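Dermonecrotic toxin (Pasteurella multocida, PDB 2EBF) is a potent mitogen that induces bone resorption and is associated with severe progressive atrophic rhinitis in pigs, the chain here being its C-terminal region. Local coordinates at residues S170-I175 against T553-W558; M160-G165 against V560-Q565; D408-E413 against K425-M430. One frame throughout, in Å; residues are numbered along the deposited sequence.

Interaction 1: S170-I175 against T553-W558; sequences STADLI and TELENW
Thr171 meets Trp558 through its methyl alone: CG2, set anti to the backbone N, lies at the edge of the indole near its plane, 4.1 Å from CH2. Its hydroxyl faces Glu162 on the preceding helix, so threonine suits a place with an apolar side and a polar one. Ala172 CB sits 3.6 Å above the plane of the Trp558 indole, offset toward the rim, with CZ2 3.8 Å away; a side chain this short lets the loop come close to helix 171-180. Leu555 reaches the same alanine with its CD1 methyl, 3.6 Å from the backbone Ala172 O. Ile175 divides its branches: CD1 approaches Trp558 CH2 at 3.8 Å, while CG2 touches Leu555 CD1 at 3.9 Å. A type II turn from Leu555 to Trp558 brings both side chains out on the helix side. The loop, between strands 537-539 and 567-568 in the C2 domain range, thus packs on a helix almost 380 residues earlier, and Leu137 of helix 135-143 also touches Thr171 and Trp558. Thr553 O, bonded to Arg176 of the same helix, adds a polar tie; between the facing side chains, burial of apolar surface is the main contribution.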
ATOM      1  N   SER A 170      -9.780  -1.762   1.797  1.00 30.69           N
ATOM      2  CA  SER A 170      -8.758  -1.416   0.808  1.00 29.80           C
ATOM      3  C   SER A 170      -8.671  -2.416  -0.337  1.00 28.80           C
ATOM      4  O   SER A 170      -8.148  -2.096  -1.383  1.00 28.18           O
ATOM      5  CB  SER A 170      -7.388  -1.272   1.477  1.00 29.96           C
ATOM      6  OG  SER A 170      -7.043  -2.450   2.183  1.00 31.05           O
ATOM      7  N   THR A 171      -9.177  -3.631  -0.133  1.00 28.41           N
ATOM      8  CA  THR A 171      -8.974  -4.709  -1.114  1.00 28.58           C
ATOM      9  C   THR A 171      -9.552  -4.393  -2.489  1.00 28.15           C
ATOM     10  O   THR A 171      -8.881  -4.569  -3.510  1.00 28.10           O
ATOM     11  CB  THR A 171      -9.511  -6.069  -0.585  1.00 28.62           C
ATOM     12  OG1 THR A 171      -8.872  -6.380   0.659  1.00 28.66           O
ATOM     13  CG2 THR A 171      -9.235  -7.204  -1.567  1.00 30.02           C
ATOM     14  N   ALA A 172     -10.802  -3.938  -2.534  1.00 27.93           N
ATOM     15  CA  ALA A 172     -11.435  -3.675  -3.817  1.00 26.92           C
ATOM     16  C   ALA A 172     -10.619  -2.666  -4.637  1.00 27.01           C
ATOM     17  O   ALA A 172     -10.347  -2.872  -5.827  1.00 26.36           O
ATOM     18  CB  ALA A 172     -12.881  -3.167  -3.616  1.00 27.00           C
ATOM     19  N   ASP A 173     -10.233  -1.571  -3.994  1.00 27.12           N
ATOM     20  CA  ASP A 173      -9.490  -0.522  -4.684  1.00 26.75           C
ATOM     21  C   ASP A 173      -8.068  -0.971  -5.050  1.00 26.99           C
ATOM     22  O   ASP A 173      -7.541  -0.553  -6.072  1.00 26.56           O
ATOM     23  CB  ASP A 173      -9.470   0.758  -3.853  1.00 26.49           C
ATOM     24  CG  ASP A 173     -10.796   1.489  -3.873  1.00 27.08           C
ATOM     25  OD1 ASP A 173     -11.507   1.454  -4.907  1.00 26.70           O
ATOM     26  OD2 ASP A 173     -11.129   2.100  -2.845  1.00 30.59           O
ATOM     27  N   LEU A 174      -7.450  -1.812  -4.223  1.00 27.52           N
ATOM     28  CA  LEU A 174      -6.120  -2.353  -4.572  1.00 27.98           C
ATOM     29  C   LEU A 174      -6.229  -3.308  -5.775  1.00 28.18           C
ATOM     30  O   LEU A 174      -5.330  -3.362  -6.622  1.00 27.91           O
ATOM     31  CB  LEU A 174      -5.419  -2.993  -3.368  1.00 27.71           C
ATOM     32  CG  LEU A 174      -4.753  -2.009  -2.388  1.00 28.09           C
ATOM     33  CD1 LEU A 174      -4.630  -2.590  -0.978  1.00 28.41           C
ATOM     34  CD2 LEU A 174      -3.381  -1.538  -2.890  1.00 27.20           C
ATOM     35  N   ILE A 175      -7.352  -4.026  -5.868  1.00 28.10           N
ATOM     36  CA  ILE A 175      -7.648  -4.823  -7.065  1.00 28.07           C
ATOM     37  C   ILE A 175      -7.813  -3.913  -8.287  1.00 28.19           C
ATOM     38  O   ILE A 175      -7.260  -4.202  -9.344  1.00 27.80           O
ATOM     39  CB  ILE A 175      -8.900  -5.730  -6.876  1.00 28.26           C
ATOM     40  CG1 ILE A 175      -8.582  -6.880  -5.912  1.00 28.61           C
ATOM     41  CG2 ILE A 175      -9.429  -6.249  -8.234  1.00 28.87           C
ATOM     42  CD1 ILE A 175      -9.839  -7.641  -5.401  1.00 27.70           C
ATOM     43  N   THR A 553     -17.314   1.648 -10.606  1.00 38.03           N
ATOM     44  CA  THR A 553     -18.323   0.627 -10.828  1.00 38.02           C
ATOM     45  C   THR A 553     -17.965  -0.486  -9.852  1.00 37.55           C
ATOM     46  O   THR A 553     -16.792  -0.840  -9.714  1.00 37.10           O
ATOM     47  CB  THR A 553     -18.225   0.044 -12.244  1.00 37.98           C
ATOM     48  OG1 THR A 553     -18.240   1.102 -13.204  1.00 39.17           O
ATOM     49  CG2 THR A 553     -19.369  -0.903 -12.525  1.00 39.27           C
ATOM     50  N   GLU A 554     -18.967  -1.025  -9.169  1.00 36.81           N
ATOM     51  CA  GLU A 554     -18.759  -2.182  -8.319  1.00 36.33           C
ATOM     52  C   GLU A 554     -17.992  -3.285  -9.068  1.00 34.58           C
ATOM     53  O   GLU A 554     -18.260  -3.558 -10.242  1.00 33.95           O
ATOM     54  CB  GLU A 554     -20.111  -2.707  -7.831  1.00 37.07           C
ATOM     55  CG  GLU A 554     -20.009  -3.640  -6.661  1.00 39.90           C
ATOM     56  CD  GLU A 554     -20.068  -2.940  -5.317  1.00 42.78           C
ATOM     57  OE1 GLU A 554     -19.909  -1.700  -5.239  1.00 44.56           O
ATOM     58  OE2 GLU A 554     -20.285  -3.651  -4.322  1.00 44.15           O
ATOM     59  N   LEU A 555     -17.024  -3.901  -8.399  1.00 33.38           N
ATOM     60  CA  LEU A 555     -16.388  -5.098  -8.951  1.00 31.92           C
ATOM     61  C   LEU A 555     -17.436  -6.203  -9.070  1.00 31.63           C
ATOM     62  O   LEU A 555     -18.385  -6.256  -8.280  1.00 31.04           O
ATOM     63  CB  LEU A 555     -15.208  -5.547  -8.094  1.00 32.13           C
ATOM     64  CG  LEU A 555     -13.997  -4.601  -8.073  1.00 31.02           C
ATOM     65  CD1 LEU A 555     -12.954  -5.092  -7.061  1.00 29.30           C
ATOM     66  CD2 LEU A 555     -13.372  -4.428  -9.479  1.00 29.28           C
ATOM     67  N   GLU A 556     -17.278  -7.066 -10.068  1.00 30.61           N
ATOM     68  CA  GLU A 556     -18.287  -8.069 -10.365  1.00 30.00           C
ATOM     69  C   GLU A 556     -18.726  -8.844  -9.118  1.00 29.26           C
ATOM     70  O   GLU A 556     -17.920  -9.505  -8.469  1.00 28.10           O
ATOM     71  CB  GLU A 556     -17.786  -9.021 -11.450  1.00 30.20           C
ATOM     72  CG  GLU A 556     -18.863  -9.945 -11.984  1.00 32.03           C
ATOM     73  CD  GLU A 556     -18.312 -10.983 -12.927  1.00 34.63           C
ATOM     74  OE1 GLU A 556     -17.063 -11.082 -13.074  1.00 34.47           O
ATOM     75  OE2 GLU A 556     -19.130 -11.705 -13.522  1.00 34.88           O
ATOM     76  N   ASN A 557     -20.015  -8.731  -8.794  1.00 28.33           N
ATOM     77  CA  ASN A 557     -20.641  -9.496  -7.712  1.00 28.73           C
ATOM     78  C   ASN A 557     -20.036  -9.273  -6.319  1.00 28.68           C
ATOM     79  O   ASN A 557     -20.191 -10.120  -5.430  1.00 29.04           O
ATOM     80  CB  ASN A 557     -20.675 -10.999  -8.068  1.00 29.00           C
ATOM     81  CG  ASN A 557     -21.514 -11.295  -9.292  1.00 30.16           C
ATOM     82  OD1 ASN A 557     -22.552 -10.662  -9.526  1.00 30.32           O
ATOM     83  ND2 ASN A 557     -21.086 -12.284 -10.076  1.00 31.20           N
ATOM     84  N   TRP A 558     -19.363  -8.129  -6.138  1.00 28.58           N
ATOM     85  CA  TRP A 558     -18.561  -7.842  -4.938  1.00 29.06           C
ATOM     86  C   TRP A 558     -19.361  -7.954  -3.655  1.00 29.30           C
ATOM     87  O   TRP A 558     -20.510  -7.523  -3.603  1.00 29.32           O
ATOM     88  CB  TRP A 558     -17.919  -6.440  -5.015  1.00 28.94           C
ATOM     89  CG  TRP A 558     -16.862  -6.220  -3.974  1.00 28.88           C
ATOM     90  CD1 TRP A 558     -16.948  -5.434  -2.862  1.00 29.17           C
ATOM     91  CD2 TRP A 558     -15.560  -6.821  -3.941  1.00 27.86           C
ATOM     92  NE1 TRP A 558     -15.776  -5.510  -2.135  1.00 29.56           N
ATOM     93  CE2 TRP A 558     -14.912  -6.354  -2.779  1.00 27.86           C
ATOM     94  CE3 TRP A 558     -14.889  -7.730  -4.774  1.00 28.63           C
ATOM     95  CZ2 TRP A 558     -13.616  -6.748  -2.433  1.00 27.94           C
ATOM     96  CZ3 TRP A 558     -13.591  -8.119  -4.430  1.00 29.28           C
ATOM     97  CH2 TRP A 558     -12.973  -7.619  -3.273  1.00 28.63           C
TER

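Interaction 2: M160-G165 against V560-Q565; sequences MNEMAG and VLTPPQ
Met163 and Leu561 bring their backbones close enough for a CA-H...O contact, Met163 CA lying 3.3 Å from Leu561 O with a nearly straight angle of 172° at the hydrogen. Around it the packing is dense. Met163 CG rests 3.8 Å from Leu561 CB, and the leucine also lies across the extended chain of Glu162, whose CG meets the methyl CG2 of Thr562. Pro563 sets its puckered ring against the end of the helix: CG approaches Met163 O at 3.2 Å and CD faces Glu162 O at 3.4 Å. Proline suits the place: its compact ring, with CD probably slightly polarised by the amide nitrogen, packs closely on carbonyl oxygens, and its restricted phi limits the loop's course.

The wetter part is linked by two waters. One donates to Glu162 OE2 at 2.7 Å and accepts from Leu561 N; the other donates to both Met163 O and Leu561 O, so two carbonyls share a donor. Glu162 reaches this position with CG anti to the backbone N (chi1 -167°), and its other oxygen, OE1, takes Thr171 OG1 and Ser170 N at the start of the next helix. Further out, Gly165 is exposed and only skirts Pro563. Its positive phi and its bond from N to Glu162 O belong to a Schellman motif, the classical C-terminal ending of an alpha-helix, here packed against a proline-containing loop.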
ATOM      1  N   MET A 160      -7.961 -11.155   3.585  1.00 27.74           N
ATOM      2  CA  MET A 160      -8.149 -11.919   4.820  1.00 28.38           C
ATOM      3  C   MET A 160      -8.029 -11.017   6.035  1.00 28.33           C
ATOM      4  O   MET A 160      -8.814 -11.135   6.975  1.00 28.52           O
ATOM      5  CB  MET A 160      -7.165 -13.089   4.910  1.00 28.21           C
ATOM      6  CG  MET A 160      -7.486 -14.234   3.938  1.00 29.22           C
ATOM      7  SD  MET A 160      -6.468 -15.701   4.157  1.00 29.98           S
ATOM      8  CE  MET A 160      -4.825 -15.059   3.833  1.00 30.84           C
ATOM      9  N   ASN A 161      -7.058 -10.106   6.011  1.00 28.13           N
ATOM     10  CA  ASN A 161      -6.932  -9.111   7.081  1.00 27.76           C
ATOM     11  C   ASN A 161      -8.152  -8.191   7.157  1.00 27.87           C
ATOM     12  O   ASN A 161      -8.609  -7.844   8.251  1.00 27.96           O
ATOM     13  CB  ASN A 161      -5.649  -8.310   6.912  1.00 28.06           C
ATOM     14  CG  ASN A 161      -4.437  -9.085   7.367  1.00 28.71           C
ATOM     15  OD1 ASN A 161      -4.562 -10.023   8.146  1.00 29.64           O
ATOM     16  ND2 ASN A 161      -3.261  -8.695   6.897  1.00 29.88           N
ATOM     17  N   GLU A 162      -8.680  -7.803   6.005  1.00 27.53           N
ATOM     18  CA  GLU A 162      -9.891  -6.974   5.950  1.00 27.67           C
ATOM     19  C   GLU A 162     -11.118  -7.706   6.523  1.00 28.45           C
ATOM     20  O   GLU A 162     -11.907  -7.131   7.300  1.00 27.89           O
ATOM     21  CB  GLU A 162     -10.164  -6.529   4.514  1.00 27.95           C
ATOM     22  CG  GLU A 162     -11.206  -5.402   4.371  1.00 27.06           C
ATOM     23  CD  GLU A 162     -11.238  -4.772   2.989  1.00 27.32           C
ATOM     24  OE1 GLU A 162     -10.158  -4.609   2.387  1.00 26.33           O
ATOM     25  OE2 GLU A 162     -12.351  -4.395   2.512  1.00 27.35           O
ATOM     26  N   MET A 163     -11.274  -8.974   6.143  1.00 28.42           N
ATOM     27  CA  MET A 163     -12.407  -9.790   6.592  1.00 29.35           C
ATOM     28  C   MET A 163     -12.359 -10.026   8.094  1.00 29.12           C
ATOM     29  O   MET A 163     -13.397 -10.158   8.741  1.00 28.63           O
ATOM     30  CB  MET A 163     -12.406 -11.130   5.860  1.00 28.61           C
ATOM     31  CG  MET A 163     -12.869 -11.032   4.403  1.00 29.88           C
ATOM     32  SD  MET A 163     -12.914 -12.673   3.644  1.00 32.54           S
ATOM     33  CE  MET A 163     -11.197 -13.030   3.437  1.00 33.75           C
ATOM     34  N   ALA A 164     -11.141 -10.073   8.630  1.00 28.16           N
ATOM     35  CA  ALA A 164     -10.892 -10.295  10.051  1.00 28.94           C
ATOM     36  C   ALA A 164     -10.942  -9.013  10.884  1.00 29.71           C
ATOM     37  O   ALA A 164     -10.933  -9.076  12.116  1.00 29.50           O
ATOM     38  CB  ALA A 164      -9.537 -10.982  10.236  1.00 28.48           C
ATOM     39  N   GLY A 165     -11.000  -7.859  10.211  1.00 29.77           N
ATOM     40  CA  GLY A 165     -11.063  -6.557  10.865  1.00 31.31           C
ATOM     41  C   GLY A 165      -9.697  -6.056  11.307  1.00 32.52           C
ATOM     42  O   GLY A 165      -9.597  -5.227  12.208  1.00 33.24           O
ATOM     43  N   VAL A 560     -19.062  -7.034   0.475  1.00 30.43           N
ATOM     44  CA  VAL A 560     -18.326  -6.285   1.486  1.00 31.57           C
ATOM     45  C   VAL A 560     -17.512  -7.262   2.330  1.00 31.48           C
ATOM     46  O   VAL A 560     -18.025  -8.307   2.742  1.00 31.71           O
ATOM     47  CB  VAL A 560     -19.261  -5.443   2.381  1.00 31.78           C
ATOM     48  CG1 VAL A 560     -18.466  -4.779   3.479  1.00 31.73           C
ATOM     49  CG2 VAL A 560     -19.966  -4.377   1.557  1.00 31.80           C
ATOM     50  N   LEU A 561     -16.244  -6.928   2.566  1.00 31.75           N
ATOM     51  CA  LEU A 561     -15.343  -7.781   3.325  1.00 31.87           C
ATOM     52  C   LEU A 561     -15.271  -7.435   4.822  1.00 32.50           C
ATOM     53  O   LEU A 561     -15.201  -8.327   5.658  1.00 32.12           O
ATOM     54  CB  LEU A 561     -13.931  -7.733   2.734  1.00 31.32           C
ATOM     55  CG  LEU A 561     -13.713  -8.149   1.276  1.00 31.51           C
ATOM     56  CD1 LEU A 561     -12.236  -8.010   0.965  1.00 29.20           C
ATOM     57  CD2 LEU A 561     -14.208  -9.580   1.027  1.00 32.09           C
ATOM     58  N   THR A 562     -15.265  -6.142   5.150  1.00 34.10           N
ATOM     59  CA  THR A 562     -15.216  -5.694   6.549  1.00 35.75           C
ATOM     60  C   THR A 562     -16.350  -6.307   7.396  1.00 36.94           C
ATOM     61  O   THR A 562     -17.496  -6.385   6.933  1.00 36.76           O
ATOM     62  CB  THR A 562     -15.266  -4.150   6.667  1.00 35.58           C
ATOM     63  OG1 THR A 562     -16.396  -3.642   5.949  1.00 37.23           O
ATOM     64  CG2 THR A 562     -14.001  -3.527   6.112  1.00 35.84           C
ATOM     65  N   PRO A 563     -16.031  -6.740   8.635  1.00 38.60           N
ATOM     66  CA  PRO A 563     -17.014  -7.332   9.548  1.00 40.17           C
ATOM     67  C   PRO A 563     -18.111  -6.337   9.937  1.00 42.24           C
ATOM     68  O   PRO A 563     -17.938  -5.133   9.742  1.00 41.85           O
ATOM     69  CB  PRO A 563     -16.179  -7.719  10.779  1.00 40.34           C
ATOM     70  CG  PRO A 563     -14.783  -7.712  10.332  1.00 39.54           C
ATOM     71  CD  PRO A 563     -14.687  -6.698   9.241  1.00 38.58           C
ATOM     72  N   PRO A 564     -19.228  -6.834  10.500  1.00 44.18           N
ATOM     73  CA  PRO A 564     -20.416  -5.999  10.696  1.00 45.75           C
ATOM     74  C   PRO A 564     -20.369  -4.964  11.846  1.00 47.01           C
ATOM     75  O   PRO A 564     -20.719  -3.804  11.636  1.00 47.79           O
ATOM     76  CB  PRO A 564     -21.510  -7.036  10.975  1.00 46.01           C
ATOM     77  CG  PRO A 564     -20.791  -8.143  11.668  1.00 45.41           C
ATOM     78  CD  PRO A 564     -19.438  -8.210  11.003  1.00 44.38           C
ATOM     79  N   GLN A 565     -19.964  -5.364  13.049  1.00 48.27           N
ATOM     80  CA  GLN A 565     -20.338  -4.567  14.234  1.00 48.28           C
ATOM     81  C   GLN A 565     -19.292  -4.583  15.295  1.00 47.72           C
ATOM     82  O   GLN A 565     -18.995  -5.628  15.884  1.00 49.12           O
ATOM     83  CB  GLN A 565     -21.636  -5.074  14.870  1.00 48.98           C
ATOM     84  CG  GLN A 565     -22.680  -5.704  13.946  1.00 50.93           C
ATOM     85  CD  GLN A 565     -23.813  -4.770  13.587  1.00 54.62           C
ATOM     86  OE1 GLN A 565     -23.978  -3.700  14.187  1.00 57.05           O
ATOM     87  NE2 GLN A 565     -24.619  -5.176  12.607  1.00 55.00           N
TER
HETATM   88  O   HOH W   1     -15.029  -4.255   2.555  1.00 30.87           O
HETATM   89  O   HOH W   2     -15.665 -10.252   7.408  1.00 33.39           O

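Interaction 3: D408-E413 against K425-M430; sequences DIVQQE and KTLDAM
Glu413 and Leu427 are brought together by two different first torsions. In Glu413, CG stands anti to the carbonyl carbon (chi1 -75°) and the chain runs on extended, carrying the carboxylate across to the beginning of helix 425-434. In Leu427, CG is anti to the backbone N (chi1 177°), which lays CD2 beside the backbone of Glu413, 3.8 Å from its O. The carboxylate then receives Leu427 N on OE1 at 2.8 Å. The bond is almost straight and reaches the oxygen nearly along its C-O axis. Thr426 N is also close to OE1, and the other oxygen, OE2, lies beside Thr426 CB.

Glutamate suits this place because the first turn of a helix presents backbone N-H groups with no carbonyl of a preceding turn to take them, and its length lets it span the gap between two helices.

Beyond the carboxylate the interface turns apolar. Val410, branched at CB and buried, sends CG1 to within 3.9 Å of Met430 SD and CG2 toward Leu427 CD1. Thr426 contributes its methyl, which faces both Val410 CG1 and Ile409 CG2. Met430, with its unbranched chain extended beyond CG, puts CE 3.9 Å from Ile409 CG2, the two side chains crossing at about a right angle. The two helices, consecutive in the C2 domain range after strand 399-402 of the mixed sheet, form a short helix-loop-helix step, their axes 9.0 Å apart and crossing at -116°. Leu427 also packs on Ile414 and Phe417, further along helix 407-418.

The chemistry is thus one charged anchor at the edge of an apolar patch; a carboxylate at the positive end of a helix dipole would probably be stabilised in its ionised form.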
ATOM      1  N   ASP A 408      15.316   9.111  -6.797  1.00 33.10           N
ATOM      2  CA  ASP A 408      15.839   7.742  -6.847  1.00 34.03           C
ATOM      3  C   ASP A 408      16.872   7.527  -7.954  1.00 34.66           C
ATOM      4  O   ASP A 408      17.615   6.539  -7.933  1.00 35.52           O
ATOM      5  CB  ASP A 408      14.698   6.705  -6.942  1.00 33.85           C
ATOM      6  CG  ASP A 408      13.786   6.922  -8.147  1.00 34.24           C
ATOM      7  OD1 ASP A 408      13.184   8.007  -8.257  1.00 33.38           O
ATOM      8  OD2 ASP A 408      13.645   5.991  -8.977  1.00 35.49           O
ATOM      9  N   ILE A 409      16.926   8.449  -8.910  1.00 34.95           N
ATOM     10  CA  ILE A 409      17.892   8.359 -10.000  1.00 35.20           C
ATOM     11  C   ILE A 409      19.004   9.406  -9.894  1.00 35.52           C
ATOM     12  O   ILE A 409      20.165   9.099 -10.172  1.00 35.38           O
ATOM     13  CB  ILE A 409      17.207   8.449 -11.400  1.00 35.40           C
ATOM     14  CG1 ILE A 409      16.060   7.429 -11.530  1.00 35.53           C
ATOM     15  CG2 ILE A 409      18.246   8.287 -12.537  1.00 35.40           C
ATOM     16  CD1 ILE A 409      16.448   5.977 -11.243  1.00 36.45           C
ATOM     17  N   VAL A 410      18.658  10.627  -9.485  1.00 35.71           N
ATOM     18  CA  VAL A 410      19.599  11.753  -9.596  1.00 35.70           C
ATOM     19  C   VAL A 410      19.942  12.536  -8.320  1.00 35.99           C
ATOM     20  O   VAL A 410      20.613  13.566  -8.408  1.00 36.03           O
ATOM     21  CB  VAL A 410      19.173  12.755 -10.712  1.00 35.53           C
ATOM     22  CG1 VAL A 410      19.106  12.065 -12.066  1.00 35.44           C
ATOM     23  CG2 VAL A 410      17.849  13.448 -10.366  1.00 35.42           C
ATOM     24  N   GLN A 411      19.507  12.064  -7.149  1.00 36.46           N
ATOM     25  CA  GLN A 411      19.811  12.764  -5.891  1.00 37.48           C
ATOM     26  C   GLN A 411      21.322  12.890  -5.657  1.00 37.45           C
ATOM     27  O   GLN A 411      21.812  13.955  -5.287  1.00 37.13           O
ATOM     28  CB  GLN A 411      19.094  12.136  -4.676  1.00 37.30           C
ATOM     29  CG  GLN A 411      19.505  10.700  -4.294  1.00 38.95           C
ATOM     30  CD  GLN A 411      18.554  10.024  -3.287  1.00 39.15           C
ATOM     31  OE1 GLN A 411      18.612   8.806  -3.091  1.00 42.38           O
ATOM     32  NE2 GLN A 411      17.686  10.806  -2.654  1.00 39.55           N
ATOM     33  N   GLN A 412      22.044  11.805  -5.909  1.00 37.81           N
ATOM     34  CA  GLN A 412      23.501  11.792  -5.809  1.00 38.78           C
ATOM     35  C   GLN A 412      24.123  12.759  -6.820  1.00 38.11           C
ATOM     36  O   GLN A 412      25.009  13.531  -6.472  1.00 38.76           O
ATOM     37  CB  GLN A 412      24.012  10.367  -6.015  1.00 38.55           C
ATOM     38  CG  GLN A 412      25.529  10.179  -5.955  1.00 40.38           C
ATOM     39  CD  GLN A 412      25.960   8.775  -6.395  1.00 40.82           C
ATOM     40  OE1 GLN A 412      27.137   8.533  -6.681  1.00 43.23           O
ATOM     41  NE2 GLN A 412      25.000   7.843  -6.454  1.00 43.77           N
ATOM     42  N   GLU A 413      23.641  12.721  -8.060  1.00 38.11           N
ATOM     43  CA  GLU A 413      24.123  13.618  -9.114  1.00 38.06           C
ATOM     44  C   GLU A 413      23.818  15.095  -8.831  1.00 38.11           C
ATOM     45  O   GLU A 413      24.619  15.973  -9.166  1.00 37.89           O
ATOM     46  CB  GLU A 413      23.574  13.201 -10.479  1.00 38.14           C
ATOM     47  CG  GLU A 413      24.262  11.959 -11.064  1.00 38.28           C
ATOM     48  CD  GLU A 413      23.803  11.613 -12.476  1.00 38.12           C
ATOM     49  OE1 GLU A 413      23.378  12.519 -13.226  1.00 38.57           O
ATOM     50  OE2 GLU A 413      23.876  10.423 -12.839  1.00 38.80           O
ATOM     51  N   LYS A 425      25.745  13.651 -15.609  1.00 38.71           N
ATOM     52  CA  LYS A 425      25.322  13.584 -17.011  1.00 38.18           C
ATOM     53  C   LYS A 425      23.842  13.218 -17.171  1.00 37.17           C
ATOM     54  O   LYS A 425      23.144  13.791 -18.013  1.00 37.34           O
ATOM     55  CB  LYS A 425      26.211  12.624 -17.824  1.00 38.45           C
ATOM     56  CG  LYS A 425      27.711  12.965 -17.862  1.00 39.17           C
ATOM     57  CD  LYS A 425      28.019  14.203 -18.706  1.00 40.87           C
ATOM     58  CE  LYS A 425      29.514  14.563 -18.686  1.00 40.88           C
ATOM     59  NZ  LYS A 425      30.363  13.540 -19.376  1.00 41.44           N
ATOM     60  N   THR A 426      23.368  12.266 -16.369  1.00 36.06           N
ATOM     61  CA  THR A 426      21.946  11.882 -16.387  1.00 35.18           C
ATOM     62  C   THR A 426      21.059  13.055 -15.979  1.00 34.33           C
ATOM     63  O   THR A 426      20.082  13.378 -16.661  1.00 34.09           O
ATOM     64  CB  THR A 426      21.668  10.661 -15.488  1.00 35.37           C
ATOM     65  OG1 THR A 426      22.510   9.579 -15.897  1.00 36.06           O
ATOM     66  CG2 THR A 426      20.206  10.224 -15.596  1.00 34.76           C
ATOM     67  N   LEU A 427      21.423  13.701 -14.877  1.00 33.64           N
ATOM     68  CA  LEU A 427      20.795  14.956 -14.465  1.00 32.98           C
ATOM     69  C   LEU A 427      20.773  15.982 -15.611  1.00 32.75           C
ATOM     70  O   LEU A 427      19.715  16.538 -15.944  1.00 32.18           O
ATOM     71  CB  LEU A 427      21.512  15.515 -13.228  1.00 32.92           C
ATOM     72  CG  LEU A 427      21.068  16.872 -12.650  1.00 33.05           C
ATOM     73  CD1 LEU A 427      19.600  16.841 -12.221  1.00 32.07           C
ATOM     74  CD2 LEU A 427      21.972  17.303 -11.497  1.00 33.10           C
ATOM     75  N   ASP A 428      21.934  16.198 -16.234  1.00 32.53           N
ATOM     76  CA  ASP A 428      22.079  17.147 -17.339  1.00 32.44           C
ATOM     77  C   ASP A 428      21.123  16.817 -18.483  1.00 32.28           C
ATOM     78  O   ASP A 428      20.417  17.699 -18.987  1.00 32.28           O
ATOM     79  CB  ASP A 428      23.534  17.158 -17.833  1.00 32.66           C
ATOM     80  CG  ASP A 428      23.817  18.275 -18.828  1.00 33.08           C
ATOM     81  OD1 ASP A 428      23.287  19.399 -18.661  1.00 33.50           O
ATOM     82  OD2 ASP A 428      24.583  18.029 -19.783  1.00 32.55           O
ATOM     83  N   ALA A 429      21.090  15.543 -18.873  1.00 32.04           N
ATOM     84  CA  ALA A 429      20.189  15.071 -19.916  1.00 31.94           C
ATOM     85  C   ALA A 429      18.737  15.297 -19.520  1.00 32.09           C
ATOM     86  O   ALA A 429      17.918  15.743 -20.335  1.00 31.86           O
ATOM     87  CB  ALA A 429      20.430  13.598 -20.195  1.00 32.07           C
ATOM     88  N   MET A 430      18.421  14.990 -18.262  1.00 32.25           N
ATOM     89  CA  MET A 430      17.059  15.171 -17.762  1.00 32.82           C
ATOM     90  C   MET A 430      16.649  16.647 -17.780  1.00 32.59           C
ATOM     91  O   MET A 430      15.513  16.979 -18.158  1.00 32.24           O
ATOM     92  CB  MET A 430      16.899  14.548 -16.372  1.00 32.61           C
ATOM     93  CG  MET A 430      16.891  13.017 -16.384  1.00 33.20           C
ATOM     94  SD  MET A 430      16.341  12.353 -14.802  1.00 34.15           S
ATOM     95  CE  MET A 430      16.361  10.587 -15.091  1.00 33.58           C
TER

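Interactions 1 and 2 belong together: the consecutive helices 151-164 and 171-180 pack against neighbouring parts of one loop, 540-566, and Glu162 and Leu561 of interaction 2 both touch Thr171 of interaction 1. Interaction 3 stands apart and joins two successive helices instead of a helix and a distant loop. All three are partly buried, but the centres of interactions 1 and 2 lie about 15 and 18 Å from the chain's centre and that of interaction 3 about 27 Å, with 2 and 3 on opposite sides of it. Interaction 1 is mainly apolar, interaction 2 combines close packing with water bridges at a helix end, and interaction 3 adds a direct carboxylate-to-backbone bond at a helix start.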